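Long-range contacts in adhesin (Streptococcus sanguinis SK1 = NCTC 7863, PDB 6VT2), which probably helps the bacterium adhere to host surfaces by binding sialylated glycans through two Siglec-like modules, each followed by an atypical Rib domain: residues 16-22 with 82-88; 127-133 with 184-190; 155-160 with 171-175. One frame throughout, in Å; residues are numbered along the deposited sequence.

Contact 1 (16-22 with 82-88)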
# COMPACT_ATOMS: atom_id res chain seq x y z
N ALA A 16 16.48 -24.04 -23.97
CA ALA A 16 15.85 -22.89 -24.76
C ALA A 16 14.36 -23.12 -24.50
O ALA A 16 13.93 -24.20 -24.64
CB ALA A 16 16.15 -22.98 -26.23
N TYR A 17 13.63 -22.11 -24.18
CA TYR A 17 12.22 -22.29 -23.86
C TYR A 17 11.39 -22.13 -25.12
O TYR A 17 11.65 -21.27 -25.87
CB TYR A 17 11.82 -21.31 -22.77
CG TYR A 17 12.52 -21.68 -21.51
CD1 TYR A 17 12.11 -22.79 -20.81
CD2 TYR A 17 13.65 -21.01 -21.10
CE1 TYR A 17 12.77 -23.21 -19.68
CE2 TYR A 17 14.32 -21.43 -19.99
CZ TYR A 17 13.87 -22.51 -19.27
OH TYR A 17 14.60 -22.88 -18.20
N ARG A 18 10.42 -22.98 -25.29
CA ARG A 18 9.50 -22.97 -26.42
C ARG A 18 8.89 -21.57 -26.55
O ARG A 18 8.41 -21.09 -25.59
CB ARG A 18 8.43 -24.01 -26.13
CG ARG A 18 7.35 -24.00 -27.18
CD ARG A 18 6.49 -25.22 -27.05
NE ARG A 18 5.93 -25.34 -25.73
CZ ARG A 18 5.10 -26.29 -25.35
NH1 ARG A 18 4.79 -27.23 -26.19
NH2 ARG A 18 4.60 -26.29 -24.14
N GLY A 19 8.94 -20.97 -27.73
CA GLY A 19 8.36 -19.66 -27.99
C GLY A 19 9.32 -18.52 -27.80
O GLY A 19 9.03 -17.47 -28.29
N GLU A 20 10.43 -18.76 -27.11
CA GLU A 20 11.32 -17.66 -26.70
C GLU A 20 12.60 -17.57 -27.50
O GLU A 20 12.96 -18.50 -28.12
CB GLU A 20 11.63 -17.82 -25.22
CG GLU A 20 10.36 -18.05 -24.42
CD GLU A 20 10.45 -17.71 -22.96
OE1 GLU A 20 11.54 -17.56 -22.48
OE2 GLU A 20 9.42 -17.66 -22.33
N GLU A 21 13.24 -16.42 -27.40
CA GLU A 21 14.55 -16.23 -28.02
C GLU A 21 15.56 -16.95 -27.15
O GLU A 21 15.35 -17.00 -25.95
CB GLU A 21 14.97 -14.76 -28.03
CG GLU A 21 14.08 -13.82 -28.81
CD GLU A 21 14.36 -12.35 -28.53
OE1 GLU A 21 15.11 -12.05 -27.58
OE2 GLU A 21 13.83 -11.51 -29.28
N PHE A 22 16.60 -17.50 -27.76
CA PHE A 22 17.73 -18.07 -27.01
C PHE A 22 19.00 -17.49 -27.64
O PHE A 22 18.95 -17.07 -28.73
CB PHE A 22 17.82 -19.60 -27.05
CG PHE A 22 18.01 -20.16 -28.43
CD1 PHE A 22 16.92 -20.40 -29.24
CD2 PHE A 22 19.27 -20.47 -28.92
CE1 PHE A 22 17.08 -20.90 -30.51
CE2 PHE A 22 19.43 -20.98 -30.20
CZ PHE A 22 18.33 -21.20 -30.99
N GLY A 82 18.38 -17.85 -31.81
CA GLY A 82 17.19 -18.06 -32.59
C GLY A 82 15.97 -17.91 -31.71
O GLY A 82 16.07 -17.49 -30.63
N ILE A 83 14.84 -18.19 -32.31
CA ILE A 83 13.54 -18.20 -31.63
C ILE A 83 12.99 -19.61 -31.78
O ILE A 83 12.80 -20.08 -32.91
CB ILE A 83 12.60 -17.15 -32.24
CG1 ILE A 83 13.19 -15.77 -32.03
CG2 ILE A 83 11.23 -17.33 -31.61
CD1 ILE A 83 12.47 -14.74 -32.89
N VAL A 84 12.74 -20.28 -30.66
CA VAL A 84 12.11 -21.61 -30.74
C VAL A 84 10.67 -21.43 -31.14
O VAL A 84 9.98 -20.66 -30.49
CB VAL A 84 12.18 -22.34 -29.41
CG1 VAL A 84 11.55 -23.72 -29.50
CG2 VAL A 84 13.69 -22.39 -28.96
N PRO A 85 10.16 -22.18 -32.11
CA PRO A 85 8.77 -22.03 -32.53
C PRO A 85 7.85 -22.29 -31.35
O PRO A 85 8.08 -23.18 -30.52
CB PRO A 85 8.62 -23.08 -33.63
CG PRO A 85 10.08 -23.25 -34.18
CD PRO A 85 10.94 -23.08 -32.99
N ILE A 86 6.74 -21.56 -31.37
CA ILE A 86 5.81 -21.61 -30.29
C ILE A 86 5.16 -22.98 -30.18
O ILE A 86 4.69 -23.32 -29.10
CB ILE A 86 4.75 -20.52 -30.46
CG1 ILE A 86 4.01 -20.28 -29.12
CG2 ILE A 86 3.79 -20.89 -31.58
CD1 ILE A 86 4.85 -19.76 -28.04
N ASN A 87 5.11 -23.76 -31.26
CA ASN A 87 4.49 -25.09 -31.20
C ASN A 87 5.50 -26.24 -31.26
O ASN A 87 5.12 -27.38 -31.56
CB ASN A 87 3.49 -25.25 -32.34
CG ASN A 87 4.14 -25.18 -33.69
OD1 ASN A 87 5.13 -24.49 -33.87
ND2 ASN A 87 3.57 -25.88 -34.65
N HIS A 88 6.77 -25.94 -31.02
CA HIS A 88 7.75 -27.01 -30.93
C HIS A 88 7.32 -27.99 -29.84
O HIS A 88 6.78 -27.61 -28.81
CB HIS A 88 9.11 -26.40 -30.59
CG HIS A 88 10.26 -27.26 -30.97
ND1 HIS A 88 10.61 -28.35 -30.22
CD2 HIS A 88 11.11 -27.25 -32.03
CE1 HIS A 88 11.62 -28.98 -30.80
NE2 HIS A 88 11.95 -28.33 -31.90
O HOH W 1 4.18 -27.90 -28.66
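Val-84, Arg-18 and Gly-82 have more surface buried by this contact than any other residue. Val-84 reaches in with both methyls: CG1 rests on Arg-18 CA, while CG2 touches both Ala-16 CB (3.7 Å) and Phe-22 CD1 (3.8 Å). A compact branched residue suits a place where two strands and a turn converge, and Ile-124 of strand 119-125 adds another apolar neighbour. Gly-82 pairs with Phe-22 in the antiparallel sheet: Phe-22 N donates to Gly-82 O at 2.9 Å, and Gly-82 N returns a bond to Phe-22 O. Having no side chain, Gly-82 lets the Phe-22 ring, its CG set between the backbone N and the carbonyl carbon (chi1 62°), lie against the Gly-82 backbone, with Gly-82 N 3.4 Å above the ring plane, toward the rim. Beyond this pair, Val-84 N donates to Glu-20 O at 3.1 Å. Residues 17 to 20 form a type II turn linking strand 13-17 of one sheet to strand 21-29 of the other in the Siglec-like sandwich. Gly-19 sits at the third position, where its positive phi (92°) is easily adopted, and Ile-86 CD1 packs on its CA. Arg-18 runs along the carbonyls of the second turn, 85 to 88. Its CD lies 3.0 Å from His-88 O and also near Ile-86 O, and NH1 makes a weak hydrogen bond to His-88 O at 3.3 Å, seconded by water 1. The bend at chi3 (56°) turns the guanidinium from the aliphatic run, and NE forms a salt bridge with Asp-186. One long side chain thus serves two ends: the carbonyls of a turn whose His-88 side chain comes near the bound sialic acid, and a carboxylate of the next domain, which probably supplies most of the electrostatic hold.

Contact 2 (127-133 with 184-190). With CA (calcium ion), chain I.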
# COMPACT_ATOMS: atom_id res chain seq x y z
N GLN A 127 7.59 -23.21 -21.34
CA GLN A 127 7.77 -21.99 -20.57
C GLN A 127 7.50 -22.17 -19.08
O GLN A 127 8.14 -21.52 -18.25
CB GLN A 127 6.88 -20.88 -21.12
CG GLN A 127 7.43 -20.43 -22.47
CD GLN A 127 6.83 -19.17 -23.01
OE1 GLN A 127 6.25 -18.42 -22.26
NE2 GLN A 127 6.97 -18.94 -24.32
N THR A 128 6.62 -23.07 -18.73
CA THR A 128 6.31 -23.25 -17.32
C THR A 128 7.51 -23.71 -16.52
O THR A 128 7.54 -23.48 -15.30
CB THR A 128 5.16 -24.20 -17.10
OG1 THR A 128 4.76 -24.07 -15.71
CG2 THR A 128 5.50 -25.61 -17.43
N GLU A 129 8.53 -24.27 -17.16
CA GLU A 129 9.72 -24.62 -16.38
C GLU A 129 10.57 -23.42 -16.05
O GLU A 129 11.39 -23.47 -15.13
CB GLU A 129 10.52 -25.67 -17.14
CG GLU A 129 9.84 -27.00 -17.09
CD GLU A 129 10.65 -28.10 -17.71
OE1 GLU A 129 11.72 -27.80 -18.29
OE2 GLU A 129 10.22 -29.24 -17.64
N LYS A 130 10.42 -22.34 -16.80
CA LYS A 130 11.13 -21.11 -16.50
C LYS A 130 10.45 -20.30 -15.41
O LYS A 130 11.13 -19.66 -14.62
CB LYS A 130 11.26 -20.32 -17.81
CG LYS A 130 11.83 -19.00 -17.67
CD LYS A 130 12.01 -18.37 -19.05
CE LYS A 130 12.76 -17.03 -18.90
NZ LYS A 130 12.55 -16.17 -20.10
N TYR A 131 9.13 -20.34 -15.31
CA TYR A 131 8.37 -19.43 -14.46
C TYR A 131 7.78 -20.19 -13.28
O TYR A 131 7.21 -21.28 -13.43
CB TYR A 131 7.30 -18.74 -15.29
CG TYR A 131 7.84 -18.00 -16.46
CD1 TYR A 131 8.61 -16.84 -16.27
CD2 TYR A 131 7.65 -18.45 -17.75
CE1 TYR A 131 9.15 -16.15 -17.36
CE2 TYR A 131 8.19 -17.77 -18.84
CZ TYR A 131 8.91 -16.59 -18.62
OH TYR A 131 9.46 -15.92 -19.70
N THR A 132 7.98 -19.64 -12.09
CA THR A 132 7.42 -20.20 -10.86
C THR A 132 6.58 -19.10 -10.23
O THR A 132 7.14 -18.14 -9.65
CB THR A 132 8.50 -20.69 -9.92
OG1 THR A 132 9.30 -21.68 -10.59
CG2 THR A 132 7.87 -21.33 -8.67
N PRO A 133 5.26 -19.17 -10.30
CA PRO A 133 4.44 -18.05 -9.81
C PRO A 133 4.45 -17.98 -8.30
O PRO A 133 4.52 -18.99 -7.60
CB PRO A 133 3.03 -18.36 -10.31
CG PRO A 133 3.15 -19.54 -11.26
CD PRO A 133 4.44 -20.26 -10.84
N TYR A 184 0.88 -19.91 -19.89
CA TYR A 184 1.97 -19.18 -20.52
C TYR A 184 1.68 -19.17 -21.99
O TYR A 184 0.96 -19.86 -22.58
CB TYR A 184 3.28 -19.85 -20.17
CG TYR A 184 3.47 -19.73 -18.71
CD1 TYR A 184 3.47 -18.52 -18.08
CD2 TYR A 184 3.52 -20.88 -17.98
CE1 TYR A 184 3.55 -18.44 -16.72
CE2 TYR A 184 3.67 -20.81 -16.63
CZ TYR A 184 3.68 -19.60 -15.99
OH TYR A 184 3.80 -19.54 -14.65
N PRO A 185 2.40 -18.21 -22.86
CA PRO A 185 2.19 -18.08 -24.32
C PRO A 185 2.37 -19.35 -25.11
O PRO A 185 1.81 -19.52 -26.19
CB PRO A 185 3.23 -17.03 -24.72
CG PRO A 185 3.58 -16.30 -23.51
CD PRO A 185 3.30 -17.20 -22.32
N ASP A 186 3.14 -20.30 -24.61
CA ASP A 186 3.28 -21.57 -25.30
C ASP A 186 2.24 -22.61 -24.92
O ASP A 186 2.32 -23.73 -25.39
CB ASP A 186 4.71 -22.10 -25.06
CG ASP A 186 4.92 -22.63 -23.70
OD1 ASP A 186 4.15 -22.26 -22.78
OD2 ASP A 186 5.84 -23.44 -23.51
N GLY A 187 1.25 -22.23 -24.14
CA GLY A 187 0.20 -23.18 -23.75
C GLY A 187 0.55 -24.02 -22.55
O GLY A 187 -0.30 -24.70 -22.09
N SER A 188 1.75 -23.89 -22.00
CA SER A 188 2.09 -24.60 -20.76
C SER A 188 1.45 -23.81 -19.61
O SER A 188 1.13 -22.68 -19.76
CB SER A 188 3.56 -24.83 -20.61
OG SER A 188 4.24 -23.65 -20.41
N THR A 189 1.27 -24.47 -18.49
CA THR A 189 0.52 -23.82 -17.40
C THR A 189 1.20 -23.98 -16.05
O THR A 189 2.06 -24.78 -15.86
CB THR A 189 -0.89 -24.43 -17.30
OG1 THR A 189 -0.77 -25.80 -16.94
CG2 THR A 189 -1.71 -24.34 -18.56
N ASP A 190 0.77 -23.14 -15.13
CA ASP A 190 1.00 -23.32 -13.71
C ASP A 190 -0.37 -23.26 -13.07
O ASP A 190 -1.29 -22.62 -13.59
CB ASP A 190 1.92 -22.27 -13.18
CG ASP A 190 3.35 -22.67 -13.27
OD1 ASP A 190 3.67 -23.81 -12.91
OD2 ASP A 190 4.17 -21.82 -13.64
CA CA I . 6.11 -23.41 -13.55
O HOH W 2 8.26 -23.90 -12.75
O HOH W 3 6.26 -25.74 -13.38
O HOH W 4 6.06 -23.53 -11.10
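Thr-128 and Ser-188 bring the backbones closest, CA to CA 5.6 Å, where residues 127-130, helical in phi and psi, face the type I turn 184-187 and the strand start after it. Two N-H groups at the beginning of 127-130 cross the contact: Gln-127 N donates almost straight to Asp-186 OD2 (2.8 Å, 174°), from above the carboxylate plane, and Thr-128 N donates to Ser-188 OG at 3.0 Å. Asp-186 is held ready by an Asx turn, its OD1 accepting from both Ser-188 N and Ser-188 OG, the hydroxyl on the syn lone pair. The Gln-127 amide stacks on this carboxylate, planes 21° apart, and its NE2 bonds to Arg-18 O. The calcium site lies where the chain passes from Siglec-like to Rib sequence, consistent with a metal-bridged domain junction. Thr-128 gives the ion both O and OG1, Tyr-131 its O, Asp-190 both carboxylate oxygens, and three waters complete the eight ligands. Thr-128 OG1, anti to the backbone N (chi1 -168°), also donates to Thr-189 O at 2.8 Å. Tyr-184 OH donates to the anti lone pair of Asp-190 OD2, steadying this bidentate ligand, while Tyr-131 CB packs 3.8 Å from Tyr-184 CZ.

Contact 3 (155-160 with 171-175)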
# COMPACT_ATOMS: atom_id res chain seq x y z
N VAL A 155 -9.19 -12.34 -7.52
CA VAL A 155 -8.09 -13.31 -7.42
C VAL A 155 -7.09 -13.08 -8.53
O VAL A 155 -5.88 -13.03 -8.27
CB VAL A 155 -8.64 -14.73 -7.42
CG1 VAL A 155 -7.50 -15.74 -7.61
CG2 VAL A 155 -9.43 -15.00 -6.11
N ILE A 156 -7.57 -12.89 -9.77
CA ILE A 156 -6.67 -12.65 -10.89
C ILE A 156 -5.83 -11.42 -10.63
O ILE A 156 -4.62 -11.40 -10.89
CB ILE A 156 -7.45 -12.52 -12.21
CG1 ILE A 156 -8.12 -13.83 -12.56
CG2 ILE A 156 -6.51 -12.05 -13.34
CD1 ILE A 156 -8.96 -13.77 -13.79
N ALA A 157 -6.47 -10.37 -10.13
CA ALA A 157 -5.73 -9.15 -9.87
C ALA A 157 -4.67 -9.37 -8.81
O ALA A 157 -3.56 -8.82 -8.88
CB ALA A 157 -6.70 -8.06 -9.43
N ALA A 158 -5.01 -10.16 -7.78
CA ALA A 158 -4.04 -10.41 -6.72
C ALA A 158 -2.91 -11.32 -7.21
O ALA A 158 -1.76 -11.21 -6.76
CB ALA A 158 -4.72 -11.05 -5.52
N VAL A 159 -3.17 -12.22 -8.14
CA VAL A 159 -2.12 -13.10 -8.73
C VAL A 159 -1.22 -12.27 -9.62
O VAL A 159 -0.05 -12.35 -9.42
CB VAL A 159 -2.72 -14.32 -9.44
CG1 VAL A 159 -1.64 -15.10 -10.15
CG2 VAL A 159 -3.44 -15.24 -8.46
N LYS A 160 -1.78 -11.40 -10.44
CA LYS A 160 -0.99 -10.55 -11.36
C LYS A 160 -0.15 -9.60 -10.50
O LYS A 160 1.00 -9.41 -10.78
CB LYS A 160 -1.90 -9.79 -12.32
CG LYS A 160 -2.45 -10.56 -13.50
CD LYS A 160 -2.65 -9.72 -14.72
CE LYS A 160 -4.08 -9.55 -15.14
NZ LYS A 160 -4.31 -9.96 -16.55
N THR A 171 -2.09 -15.76 -19.55
CA THR A 171 -3.54 -15.62 -19.32
C THR A 171 -3.84 -16.28 -17.98
O THR A 171 -3.03 -16.93 -17.51
CB THR A 171 -4.36 -16.12 -20.50
OG1 THR A 171 -4.13 -17.50 -20.71
CG2 THR A 171 -4.03 -15.38 -21.77
N TYR A 172 -4.93 -15.91 -17.36
CA TYR A 172 -5.31 -16.39 -16.03
C TYR A 172 -6.76 -16.87 -16.07
O TYR A 172 -7.53 -16.16 -16.63
CB TYR A 172 -5.19 -15.25 -15.05
CG TYR A 172 -3.79 -14.74 -14.95
CD1 TYR A 172 -3.30 -13.78 -15.81
CD2 TYR A 172 -2.91 -15.26 -14.04
CE1 TYR A 172 -2.02 -13.29 -15.71
CE2 TYR A 172 -1.60 -14.84 -13.98
CZ TYR A 172 -1.15 -13.83 -14.80
OH TYR A 172 0.14 -13.41 -14.70
N SER A 173 -7.04 -18.02 -15.51
CA SER A 173 -8.40 -18.55 -15.39
C SER A 173 -8.61 -18.89 -13.91
O SER A 173 -7.74 -19.41 -13.35
CB SER A 173 -8.57 -19.72 -16.25
OG SER A 173 -9.86 -20.26 -16.18
N VAL A 174 -9.75 -18.55 -13.34
CA VAL A 174 -10.07 -18.90 -11.96
C VAL A 174 -11.29 -19.81 -11.98
O VAL A 174 -12.30 -19.47 -12.60
CB VAL A 174 -10.35 -17.66 -11.10
CG1 VAL A 174 -10.64 -18.07 -9.65
CG2 VAL A 174 -9.23 -16.71 -11.19
N SER A 175 -11.20 -20.93 -11.30
CA SER A 175 -12.30 -21.86 -11.29
C SER A 175 -13.33 -21.45 -10.25
O SER A 175 -13.16 -20.46 -9.52
CB SER A 175 -11.82 -23.27 -10.96
OG SER A 175 -11.49 -23.37 -9.58
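With CG anti to its carbonyl carbon (chi1 -62°), Tyr-172 lays its ring against Ile-156, Val-159 and Lys-160, and Ile-156, with the same first torsion (-66°), directs CG1 toward Val-174. This is helix-on-sheet packing in the atypical Rib domain: helix 149-162 lies across one side of the three-stranded antiparallel sheet, here over one of its two outer strands, 171-174. The two local axes pass 9.1 Å apart, their directions 138° from one another. No hydrogen bond joins the segments; the hold is apolar. Alternate strand residues Tyr-172 and Val-174 point at the helix, and residues one turn apart, 155 with 159 and 156 with 160, receive them. Val-159 CG1 meets Tyr-172 CE2 at 3.8 Å, approaching the ring obliquely, and the Val-159 side chain also touches Ile-182 of strand 180-183. At the solvent-facing border, the lysine's aliphatic part does what a plain hydrocarbon would: Lys-160 CG sits over the Tyr-172 ring face, 4.0 Å from its centroid, in a CH-pi contact. Beta-branched Val-155 and Val-159 suit the buried side. Ile-156 CG1 and Val-174 CG2 are 3.4 Å apart, tighter than the usual van der Waals contact.

How the contacts relate
The three contacts follow one another along the first Siglec-like and Rib pair. Contacts 1 and 2, with centres 13 Å apart, touch directly: besides the Arg-18 bridge, Glu-20 of contact 1 forms a salt bridge with Lys-130 and a hydrogen bond with Tyr-131 OH, and Ile-86 CD1 packs on Pro-185 O at 3.6 Å. Contact 1 is the one nearest the glycan, since the His-88 side chain lies about 4 Å from bound sialic acid; contact 2 holds the calcium ion, probably at the domain junction. Contact 3 is nested within the chain loop that contact 2 closes, its nearest atoms about 5 Å away, and both reach the same three-stranded sheet. Contacts 1 and 3, with centres 25 Å apart and nearest atoms about 12 Å apart, do not touch.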